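Local coordinates for catechol 2,3-dioxygenase (Pseudomonas sp. KL28, PDB 3HQ0), which probably catalyses the iron(II)-dependent extradiol ring cleavage of catechol by dioxygen to 2-hydroxy-6-oxohexa-2,4-dienoate, working as a homotetramer, at residues A[11-16]-A[65-70]; A[51-56]-A[125-130]; A[105-110]-A[119-124]. All coordinates share one frame; numbering follows the deposited sequence.

All three contacts lie in the N-terminal part of the chain. Contact 1 joins strands distant in sequence, 9-16 and 65-73, in a mixed sheet; contact 3 is a local hairpin, 107-111 with 117-121, in the same sheet. Their centres are about 14 Å apart, and His11 NE2 and Glu119 OE1 (2.8 Å) link them. Contact 2 ties the loop before strand 56-60 to the one after 117-121; its centre is about 17 Å from that of contact 1 and about 16 Å from that of contact 3. Contact 1 closes before contact 3 opens, contact 3 is nested inside contact 2, and the segments of 1 and 2 alternate; together they knit the N-terminal vicinal oxygen chelate sheet.

Contact 1 of 3, residues A[11-16]-A[65-70]; sequences HAQVRV and GIDFFG
Gln13 and Asp67 meet where a classic beta bulge interrupts two antiparallel strands, and the bulge brings Asp67 toward Gln13 and Arg15. Asp67 and Phe68 both face Gln13: the backbone of Gln13 takes Phe68 O through its N and receives Asp67 N at its O (2.7 Å). With CG anti to the backbone N (chi1 175°), the extended Gln13 side chain carries its amide to the Asp67 carboxylate. NE2 meets OD2 of Asp67 at 2.6 Å on the anti side but out of the carboxylate plane, the two planes standing 78° apart. On the other oxygen, OD1, Asp67 takes Arg15 NH1 in a 3.0 Å salt bridge. OD1 lies in the guanidinium plane, while the backbone of Gly65 passes over one guanidinium face, Gly65 C 3.7 Å above it. The Asp67 charge is probably shared between Arg15 and Arg59, which forms a salt bridge with OD2; Arg15 NE is held by Thr63 O.

Phe68 turns the face of its ring to Gln13, whose CB sits 3.8 Å from the ring centroid in a CH-pi contact. His11 NE2, bonded to Glu119 OE1, lies at the Phe68 ring edge, 3.6 Å from CE1, though the two rings meet obliquely. On the opposite face of the sheet, Ala12 CB touches the edge of the Phe69 ring at CD2 (3.5 Å).

Strand 9-16 lies between strands 56-60 and 65-73, bonding to the former through Ala12, Val14 and Val16, while Phe68 packs on strands 107-111 and 117-121, and Phe69 lies close to the iron ligand His154.

Contact 2 of 3, residues A[51-56]-A[125-130]; sequences RDHSCY and TCVGNG
Arg51 O is gripped by two backbone N-H groups: consecutive donors of one loop converge on a carbonyl of another. Val127 N approaches nearly in line with the C=O bond at 2.8 Å, and Gly128 N, at 3.1 Å, comes in more bent from the C=O direction (130°), tilted 22° from the carbonyl plane. Two residues further along, the direction of donation reverses: His53 N gives its hydrogen to Thr125 O (2.9 Å). Asp52 and Cys126, whose CA atoms face each other between these bonds, form a single bridge, with no longer strand pairing around it.

Side chains add a small apolar patch. Val127 CG2, set between that residue's own backbone N and carbonyl carbon, comes within 3.9 Å of His53 CA. His53 CG lies anti to the backbone N (chi1 -172°), which brings the ring edge at CD2 to Val127 CG1 (4.0 Å), the two side chains crossing at a slant.

The charged groups have their main partners elsewhere: Asp52 OD2 pairs with Arg8, and Arg51 NH1 bonds Glu280 O of the second subunit. Main-chain bonds therefore carry the join, with Gly128 in a backbone conformation suited to glycine, while the Arg51 side chain extends the same region into the tetramer interface.

Contact 3 of 3, residues A[105-110]-A[119-124]; sequences GERVRF and ELYAEK
Glu119 reaches across to two arginines, Arg107 and Arg109, in a salt-bridge network that shows how a buried carboxylate can be balanced within one hairpin. Arg109 runs side by side with Glu119, their planes nearly coplanar at 26°, and grips OE2 side-on with two nitrogens, NE at 3.0 Å and NH2 at 2.7 Å. NE uses the anti lone pair of OE2, whereas NH2 comes nearly along the C-O axis. Arg107 instead crosses the carboxylate at an angle, with planes 72° apart; its NH1 appears to reach Glu119, although the position of that atom is less sure. Glu119 OE1 also accepts from His11 NE2, and Arg107 NH2 pairs with Glu100, so both oxygens of the buried glutamate are held and its charge is probably well compensated.

Main-chain hydrogen bonds set the frame. Val108 N bonds Leu120 O (2.8 Å), with the return bond from Leu120 N to Val108 O, and Gly105 N donates to Glu123 O. Between these, a water bridges the segments, donating to Glu106 O and accepting from Ala122 N.

Apolar contacts lie on the other face of the sheet. Leu120 CD2 meets the edge of the Phe110 ring at CE2 (4.1 Å), and Val108 and Leu120 approach through their CB atoms. This face is covered by helix 76-89, on which Val108 and Phe110 pack.

The salt-bridged face also holds Tyr121. Hairpin 107-111/117-121 supplies the last two strands in the chain order strand 65-73, helix 76-89, strands 94-96, 107-111 and 117-121, the beta-alpha-beta-beta-beta pattern of the vicinal oxygen chelate fold.

Contact 1 of 3, residues A[11-16]-A[65-70]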
loop_
_atom_site.group_PDB
_atom_site.type_symbol
_atom_site.label_atom_id
_atom_site.label_comp_id
_atom_site.label_asym_id
_atom_site.label_seq_id
_atom_site.Cartn_x
_atom_site.Cartn_y
_atom_site.Cartn_z
ATOM N N HIS A 11 -26.646 -6.047 12.143
ATOM C CA HIS A 11 -26.029 -6.646 13.309
ATOM C C HIS A 11 -26.010 -8.159 13.247
ATOM O O HIS A 11 -26.781 -8.791 12.517
ATOM C CB HIS A 11 -26.713 -6.170 14.609
ATOM C CG HIS A 11 -28.186 -6.435 14.670
ATOM N ND1 HIS A 11 -29.094 -5.471 15.050
ATOM C CD2 HIS A 11 -28.908 -7.559 14.441
ATOM C CE1 HIS A 11 -30.310 -5.988 15.054
ATOM N NE2 HIS A 11 -30.226 -7.255 14.689
ATOM N N ALA A 12 -25.088 -8.728 14.005
ATOM C CA ALA A 12 -24.939 -10.172 14.102
ATOM C C ALA A 12 -24.742 -10.481 15.577
ATOM O O ALA A 12 -23.847 -9.923 16.213
ATOM C CB ALA A 12 -23.726 -10.630 13.316
ATOM N N GLN A 13 -25.588 -11.346 16.126
ATOM C CA GLN A 13 -25.448 -11.725 17.520
ATOM C C GLN A 13 -24.823 -13.098 17.517
ATOM O O GLN A 13 -25.410 -14.064 17.022
ATOM C CB GLN A 13 -26.793 -11.769 18.239
ATOM C CG GLN A 13 -26.646 -12.279 19.660
ATOM C CD GLN A 13 -27.879 -12.062 20.497
ATOM O OE1 GLN A 13 -28.261 -10.928 20.768
ATOM N NE2 GLN A 13 -28.510 -13.156 20.918
ATOM N N VAL A 14 -23.621 -13.167 18.074
ATOM C CA VAL A 14 -22.849 -14.389 18.121
ATOM C C VAL A 14 -22.713 -14.880 19.552
ATOM O O VAL A 14 -22.707 -14.088 20.486
ATOM C CB VAL A 14 -21.445 -14.140 17.518
ATOM C CG1 VAL A 14 -20.573 -15.372 17.670
ATOM C CG2 VAL A 14 -21.589 -13.751 16.042
ATOM N N ARG A 15 -22.601 -16.193 19.698
ATOM C CA ARG A 15 -22.468 -16.833 21.002
ATOM C C ARG A 15 -21.014 -17.114 21.339
ATOM O O ARG A 15 -20.295 -17.715 20.544
ATOM C CB ARG A 15 -23.214 -18.167 21.023
ATOM C CG ARG A 15 -24.687 -18.102 20.687
ATOM C CD ARG A 15 -25.336 -19.435 21.005
ATOM N NE ARG A 15 -24.881 -20.502 20.120
ATOM C CZ ARG A 15 -25.336 -20.686 18.886
ATOM N NH1 ARG A 15 -26.257 -19.870 18.401
ATOM N NH2 ARG A 15 -24.875 -21.681 18.142
ATOM N N VAL A 16 -20.596 -16.699 22.531
ATOM C CA VAL A 16 -19.230 -16.936 22.988
ATOM C C VAL A 16 -19.254 -17.781 24.270
ATOM O O VAL A 16 -20.072 -17.543 25.153
ATOM C CB VAL A 16 -18.508 -15.604 23.249
ATOM C CG1 VAL A 16 -18.275 -14.895 21.931
ATOM C CG2 VAL A 16 -19.345 -14.729 24.163
ATOM N N GLY A 65 -21.477 -19.992 17.865
ATOM C CA GLY A 65 -22.273 -19.905 16.657
ATOM C C GLY A 65 -23.060 -18.615 16.617
ATOM O O GLY A 65 -22.935 -17.778 17.502
ATOM N N ILE A 66 -23.909 -18.470 15.610
ATOM C CA ILE A 66 -24.690 -17.251 15.455
ATOM C C ILE A 66 -26.146 -17.413 15.876
ATOM O O ILE A 66 -26.788 -18.408 15.551
ATOM C CB ILE A 66 -24.627 -16.784 13.989
ATOM C CG1 ILE A 66 -25.281 -15.417 13.827
ATOM C CG2 ILE A 66 -25.290 -17.810 13.098
ATOM C CD1 ILE A 66 -25.130 -14.855 12.412
ATOM N N ASP A 67 -26.652 -16.430 16.609
ATOM C CA ASP A 67 -28.037 -16.444 17.059
ATOM C C ASP A 67 -28.918 -15.918 15.944
ATOM O O ASP A 67 -29.930 -16.524 15.604
ATOM C CB ASP A 67 -28.221 -15.572 18.303
ATOM C CG ASP A 67 -27.665 -16.215 19.550
ATOM O OD1 ASP A 67 -27.598 -17.468 19.594
ATOM O OD2 ASP A 67 -27.316 -15.466 20.494
ATOM N N PHE A 68 -28.530 -14.778 15.384
ATOM C CA PHE A 68 -29.276 -14.164 14.291
ATOM C C PHE A 68 -28.465 -13.079 13.582
ATOM O O PHE A 68 -27.493 -12.553 14.126
ATOM C CB PHE A 68 -30.608 -13.597 14.804
ATOM C CG PHE A 68 -30.468 -12.573 15.902
ATOM C CD1 PHE A 68 -30.131 -11.254 15.610
ATOM C CD2 PHE A 68 -30.705 -12.924 17.229
ATOM C CE1 PHE A 68 -30.036 -10.298 16.620
ATOM C CE2 PHE A 68 -30.612 -11.975 18.251
ATOM C CZ PHE A 68 -30.279 -10.663 17.947
ATOM N N PHE A 69 -28.877 -12.759 12.356
ATOM C CA PHE A 69 -28.210 -11.752 11.544
ATOM C C PHE A 69 -29.289 -10.808 11.026
ATOM O O PHE A 69 -30.248 -11.244 10.379
ATOM C CB PHE A 69 -27.492 -12.444 10.381
ATOM C CG PHE A 69 -26.500 -11.569 9.659
ATOM C CD1 PHE A 69 -26.801 -11.034 8.408
ATOM C CD2 PHE A 69 -25.267 -11.283 10.231
ATOM C CE1 PHE A 69 -25.884 -10.223 7.741
ATOM C CE2 PHE A 69 -24.342 -10.473 9.570
ATOM C CZ PHE A 69 -24.651 -9.943 8.327
ATOM N N GLY A 70 -29.137 -9.520 11.312
ATOM C CA GLY A 70 -30.130 -8.555 10.887
ATOM C C GLY A 70 -29.654 -7.478 9.935
ATOM O O GLY A 70 -28.483 -7.096 9.930
#

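Contact 2 of 3, residues A[51-56]-A[125-130]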
loop_
_atom_site.group_PDB
_atom_site.type_symbol
_atom_site.label_atom_id
_atom_site.label_comp_id
_atom_site.label_asym_id
_atom_site.label_seq_id
_atom_site.Cartn_x
_atom_site.Cartn_y
_atom_site.Cartn_z
ATOM N N ARG A 51 -21.832 4.427 12.193
ATOM C CA ARG A 51 -22.533 5.476 12.926
ATOM C C ARG A 51 -23.639 5.006 13.854
ATOM O O ARG A 51 -24.074 5.768 14.716
ATOM C CB ARG A 51 -23.104 6.500 11.952
ATOM C CG ARG A 51 -22.062 7.103 11.020
ATOM C CD ARG A 51 -22.633 8.291 10.300
ATOM N NE ARG A 51 -21.665 8.885 9.392
ATOM C CZ ARG A 51 -21.929 9.925 8.611
ATOM N NH1 ARG A 51 -23.134 10.483 8.638
ATOM N NH2 ARG A 51 -20.996 10.400 7.799
ATOM N N ASP A 52 -24.098 3.769 13.683
ATOM C CA ASP A 52 -25.156 3.243 14.541
ATOM C C ASP A 52 -24.586 2.548 15.760
ATOM O O ASP A 52 -23.446 2.085 15.752
ATOM C CB ASP A 52 -26.066 2.279 13.772
ATOM C CG ASP A 52 -26.941 2.993 12.759
ATOM O OD1 ASP A 52 -26.936 4.243 12.748
ATOM O OD2 ASP A 52 -27.634 2.307 11.980
ATOM N N HIS A 53 -25.408 2.468 16.802
ATOM C CA HIS A 53 -25.021 1.876 18.077
ATOM C C HIS A 53 -24.351 0.505 18.098
ATOM O O HIS A 53 -23.466 0.276 18.929
ATOM C CB HIS A 53 -26.239 1.856 19.004
ATOM C CG HIS A 53 -25.928 1.446 20.408
ATOM N ND1 HIS A 53 -25.994 0.136 20.834
ATOM C CD2 HIS A 53 -25.577 2.177 21.493
ATOM C CE1 HIS A 53 -25.704 0.079 22.122
ATOM N NE2 HIS A 53 -25.448 1.304 22.546
ATOM N N SER A 54 -24.752 -0.408 17.212
ATOM C CA SER A 54 -24.151 -1.739 17.211
ATOM C C SER A 54 -24.230 -2.519 15.899
ATOM O O SER A 54 -25.142 -2.328 15.092
ATOM C CB SER A 54 -24.790 -2.591 18.313
ATOM O OG SER A 54 -26.120 -2.947 17.965
ATOM N N CYS A 55 -23.265 -3.411 15.698
ATOM C CA CYS A 55 -23.250 -4.258 14.506
ATOM C C CYS A 55 -22.835 -5.661 14.939
ATOM O O CYS A 55 -23.033 -6.634 14.213
ATOM C CB CYS A 55 -22.262 -3.724 13.469
ATOM S SG CYS A 55 -20.541 -3.923 13.965
ATOM N N TYR A 56 -22.262 -5.760 16.136
ATOM C CA TYR A 56 -21.811 -7.046 16.657
ATOM C C TYR A 56 -22.175 -7.168 18.140
ATOM O O TYR A 56 -21.778 -6.322 18.951
ATOM C CB TYR A 56 -20.295 -7.176 16.488
ATOM C CG TYR A 56 -19.802 -8.598 16.366
ATOM C CD1 TYR A 56 -19.974 -9.315 15.183
ATOM C CD2 TYR A 56 -19.157 -9.227 17.432
ATOM C CE1 TYR A 56 -19.513 -10.621 15.060
ATOM C CE2 TYR A 56 -18.691 -10.536 17.324
ATOM C CZ TYR A 56 -18.872 -11.226 16.136
ATOM O OH TYR A 56 -18.400 -12.508 16.020
ATOM N N THR A 125 -30.380 3.725 17.279
ATOM C CA THR A 125 -29.761 4.981 17.666
ATOM C C THR A 125 -28.418 5.239 17.008
ATOM O O THR A 125 -27.557 4.362 16.947
ATOM C CB THR A 125 -29.584 5.060 19.183
ATOM O OG1 THR A 125 -30.830 4.761 19.818
ATOM C CG2 THR A 125 -29.157 6.459 19.589
ATOM N N CYS A 126 -28.260 6.460 16.509
ATOM C CA CYS A 126 -27.028 6.890 15.869
ATOM C C CYS A 126 -26.127 7.465 16.956
ATOM O O CYS A 126 -26.506 8.416 17.641
ATOM C CB CYS A 126 -27.334 7.962 14.824
ATOM S SG CYS A 126 -25.883 8.653 14.005
ATOM N N VAL A 127 -24.942 6.889 17.121
ATOM C CA VAL A 127 -24.012 7.366 18.137
ATOM C C VAL A 127 -22.783 8.051 17.543
ATOM O O VAL A 127 -21.946 8.561 18.283
ATOM C CB VAL A 127 -23.541 6.210 19.039
ATOM C CG1 VAL A 127 -24.721 5.654 19.825
ATOM C CG2 VAL A 127 -22.895 5.121 18.194
ATOM N N GLY A 128 -22.676 8.053 16.214
ATOM C CA GLY A 128 -21.546 8.690 15.547
ATOM C C GLY A 128 -20.328 7.794 15.400
ATOM O O GLY A 128 -20.324 6.662 15.888
ATOM N N ASN A 129 -19.292 8.286 14.720
ATOM C CA ASN A 129 -18.078 7.488 14.541
ATOM C C ASN A 129 -16.897 8.015 15.347
ATOM O O ASN A 129 -15.745 7.733 15.030
ATOM C CB ASN A 129 -17.695 7.380 13.052
ATOM C CG ASN A 129 -17.241 8.700 12.449
ATOM O OD1 ASN A 129 -16.782 8.738 11.299
ATOM N ND2 ASN A 129 -17.366 9.783 13.206
ATOM N N GLY A 130 -17.197 8.769 16.400
ATOM C CA GLY A 130 -16.152 9.314 17.245
ATOM C C GLY A 130 -15.473 10.532 16.650
ATOM O O GLY A 130 -14.563 11.094 17.259
#

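Contact 3 of 3, residues A[105-110]-A[119-124]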
loop_
_atom_site.group_PDB
_atom_site.type_symbol
_atom_site.label_atom_id
_atom_site.label_comp_id
_atom_site.label_asym_id
_atom_site.label_seq_id
_atom_site.Cartn_x
_atom_site.Cartn_y
_atom_site.Cartn_z
ATOM N N GLY A 105 -34.821 -0.359 17.565
ATOM C CA GLY A 105 -36.258 -0.365 17.374
ATOM C C GLY A 105 -36.748 -1.789 17.229
ATOM O O GLY A 105 -35.964 -2.733 17.347
ATOM N N GLU A 106 -38.038 -1.965 16.958
ATOM C CA GLU A 106 -38.567 -3.314 16.824
ATOM C C GLU A 106 -37.992 -4.002 15.587
ATOM O O GLU A 106 -37.546 -3.343 14.647
ATOM C CB GLU A 106 -40.095 -3.278 16.772
ATOM C CG GLU A 106 -40.675 -2.677 15.521
ATOM C CD GLU A 106 -42.192 -2.603 15.585
ATOM O OE1 GLU A 106 -42.808 -3.491 16.208
ATOM O OE2 GLU A 106 -42.768 -1.665 15.003
ATOM N N ARG A 107 -37.990 -5.328 15.590
ATOM C CA ARG A 107 -37.437 -6.068 14.467
ATOM C C ARG A 107 -38.345 -7.158 13.925
ATOM O O ARG A 107 -39.092 -7.800 14.672
ATOM C CB ARG A 107 -36.115 -6.706 14.868
ATOM C CG ARG A 107 -35.045 -5.729 15.294
ATOM C CD ARG A 107 -34.045 -6.455 16.164
ATOM N NE ARG A 107 -34.450 -6.453 17.564
ATOM C CZ ARG A 107 -34.026 -7.322 18.481
ATOM N NH1 ARG A 107 -33.183 -8.294 18.157
ATOM N NH2 ARG A 107 -34.431 -7.198 19.738
ATOM N N VAL A 108 -38.261 -7.368 12.616
ATOM C CA VAL A 108 -39.029 -8.408 11.953
ATOM C C VAL A 108 -38.115 -9.619 11.812
ATOM O O VAL A 108 -37.159 -9.601 11.036
ATOM C CB VAL A 108 -39.499 -7.950 10.563
ATOM C CG1 VAL A 108 -40.069 -9.135 9.792
ATOM C CG2 VAL A 108 -40.553 -6.857 10.715
ATOM N N ARG A 109 -38.397 -10.673 12.572
ATOM C CA ARG A 109 -37.568 -11.874 12.519
ATOM C C ARG A 109 -38.256 -13.026 11.820
ATOM O O ARG A 109 -39.480 -13.170 11.886
ATOM C CB ARG A 109 -37.175 -12.329 13.930
ATOM C CG ARG A 109 -36.332 -13.601 13.934
ATOM C CD ARG A 109 -35.945 -14.016 15.328
ATOM N NE ARG A 109 -35.167 -12.994 16.016
ATOM C CZ ARG A 109 -34.876 -13.042 17.312
ATOM N NH1 ARG A 109 -35.303 -14.065 18.044
ATOM N NH2 ARG A 109 -34.183 -12.065 17.881
ATOM N N PHE A 110 -37.453 -13.843 11.148
ATOM C CA PHE A 110 -37.958 -15.006 10.447
ATOM C C PHE A 110 -36.831 -16.003 10.262
ATOM O O PHE A 110 -35.650 -15.653 10.341
ATOM C CB PHE A 110 -38.564 -14.603 9.098
ATOM C CG PHE A 110 -37.588 -13.982 8.148
ATOM C CD1 PHE A 110 -36.885 -14.766 7.238
ATOM C CD2 PHE A 110 -37.379 -12.605 8.150
ATOM C CE1 PHE A 110 -35.985 -14.180 6.333
ATOM C CE2 PHE A 110 -36.476 -12.013 7.247
ATOM C CZ PHE A 110 -35.785 -12.801 6.345
ATOM N N GLU A 119 -33.121 -10.936 10.648
ATOM C CA GLU A 119 -33.923 -9.836 11.181
ATOM C C GLU A 119 -33.838 -8.617 10.281
ATOM O O GLU A 119 -32.847 -8.414 9.578
ATOM C CB GLU A 119 -33.421 -9.369 12.552
ATOM C CG GLU A 119 -33.252 -10.416 13.617
ATOM C CD GLU A 119 -33.200 -9.786 14.998
ATOM O OE1 GLU A 119 -32.497 -8.769 15.176
ATOM O OE2 GLU A 119 -33.862 -10.304 15.910
ATOM N N LEU A 120 -34.879 -7.797 10.341
ATOM C CA LEU A 120 -34.960 -6.553 9.590
ATOM C C LEU A 120 -35.394 -5.484 10.594
ATOM O O LEU A 120 -36.258 -5.734 11.429
ATOM C CB LEU A 120 -36.006 -6.661 8.474
ATOM C CG LEU A 120 -35.657 -7.200 7.081
ATOM C CD1 LEU A 120 -34.410 -8.052 7.085
ATOM C CD2 LEU A 120 -36.862 -7.966 6.560
ATOM N N TYR A 121 -34.777 -4.311 10.540
ATOM C CA TYR A 121 -35.157 -3.227 11.430
ATOM C C TYR A 121 -34.906 -1.900 10.731
ATOM O O TYR A 121 -34.052 -1.795 9.853
ATOM C CB TYR A 121 -34.389 -3.292 12.762
ATOM C CG TYR A 121 -32.886 -3.099 12.665
ATOM C CD1 TYR A 121 -32.039 -4.177 12.412
ATOM C CD2 TYR A 121 -32.314 -1.831 12.821
ATOM C CE1 TYR A 121 -30.660 -4.004 12.313
ATOM C CE2 TYR A 121 -30.933 -1.645 12.724
ATOM C CZ TYR A 121 -30.113 -2.738 12.469
ATOM O OH TYR A 121 -28.750 -2.570 12.374
ATOM N N ALA A 122 -35.660 -0.883 11.116
ATOM C CA ALA A 122 -35.515 0.421 10.497
ATOM C C ALA A 122 -34.859 1.452 11.405
ATOM O O ALA A 122 -34.296 2.428 10.925
ATOM C CB ALA A 122 -36.877 0.926 10.042
ATOM N N GLU A 123 -34.925 1.241 12.716
ATOM C CA GLU A 123 -34.352 2.203 13.647
ATOM C C GLU A 123 -33.345 1.640 14.632
ATOM O O GLU A 123 -33.543 0.571 15.208
ATOM C CB GLU A 123 -35.461 2.888 14.450
ATOM C CG GLU A 123 -36.613 3.412 13.615
ATOM C CD GLU A 123 -37.752 3.931 14.468
ATOM O OE1 GLU A 123 -38.854 4.139 13.922
ATOM O OE2 GLU A 123 -37.543 4.131 15.685
ATOM N N LYS A 124 -32.263 2.386 14.809
ATOM C CA LYS A 124 -31.208 2.053 15.752
ATOM C C LYS A 124 -30.498 3.372 16.007
ATOM O O LYS A 124 -30.087 4.063 15.073
ATOM C CB LYS A 124 -30.223 1.016 15.196
ATOM C CG LYS A 124 -29.140 0.641 16.210
ATOM C CD LYS A 124 -28.185 -0.426 15.697
ATOM C CE LYS A 124 -28.840 -1.788 15.680
ATOM N NZ LYS A 124 -27.899 -2.819 15.201
HETATM O O HOH W 1 -36.982 -0.723 13.598
#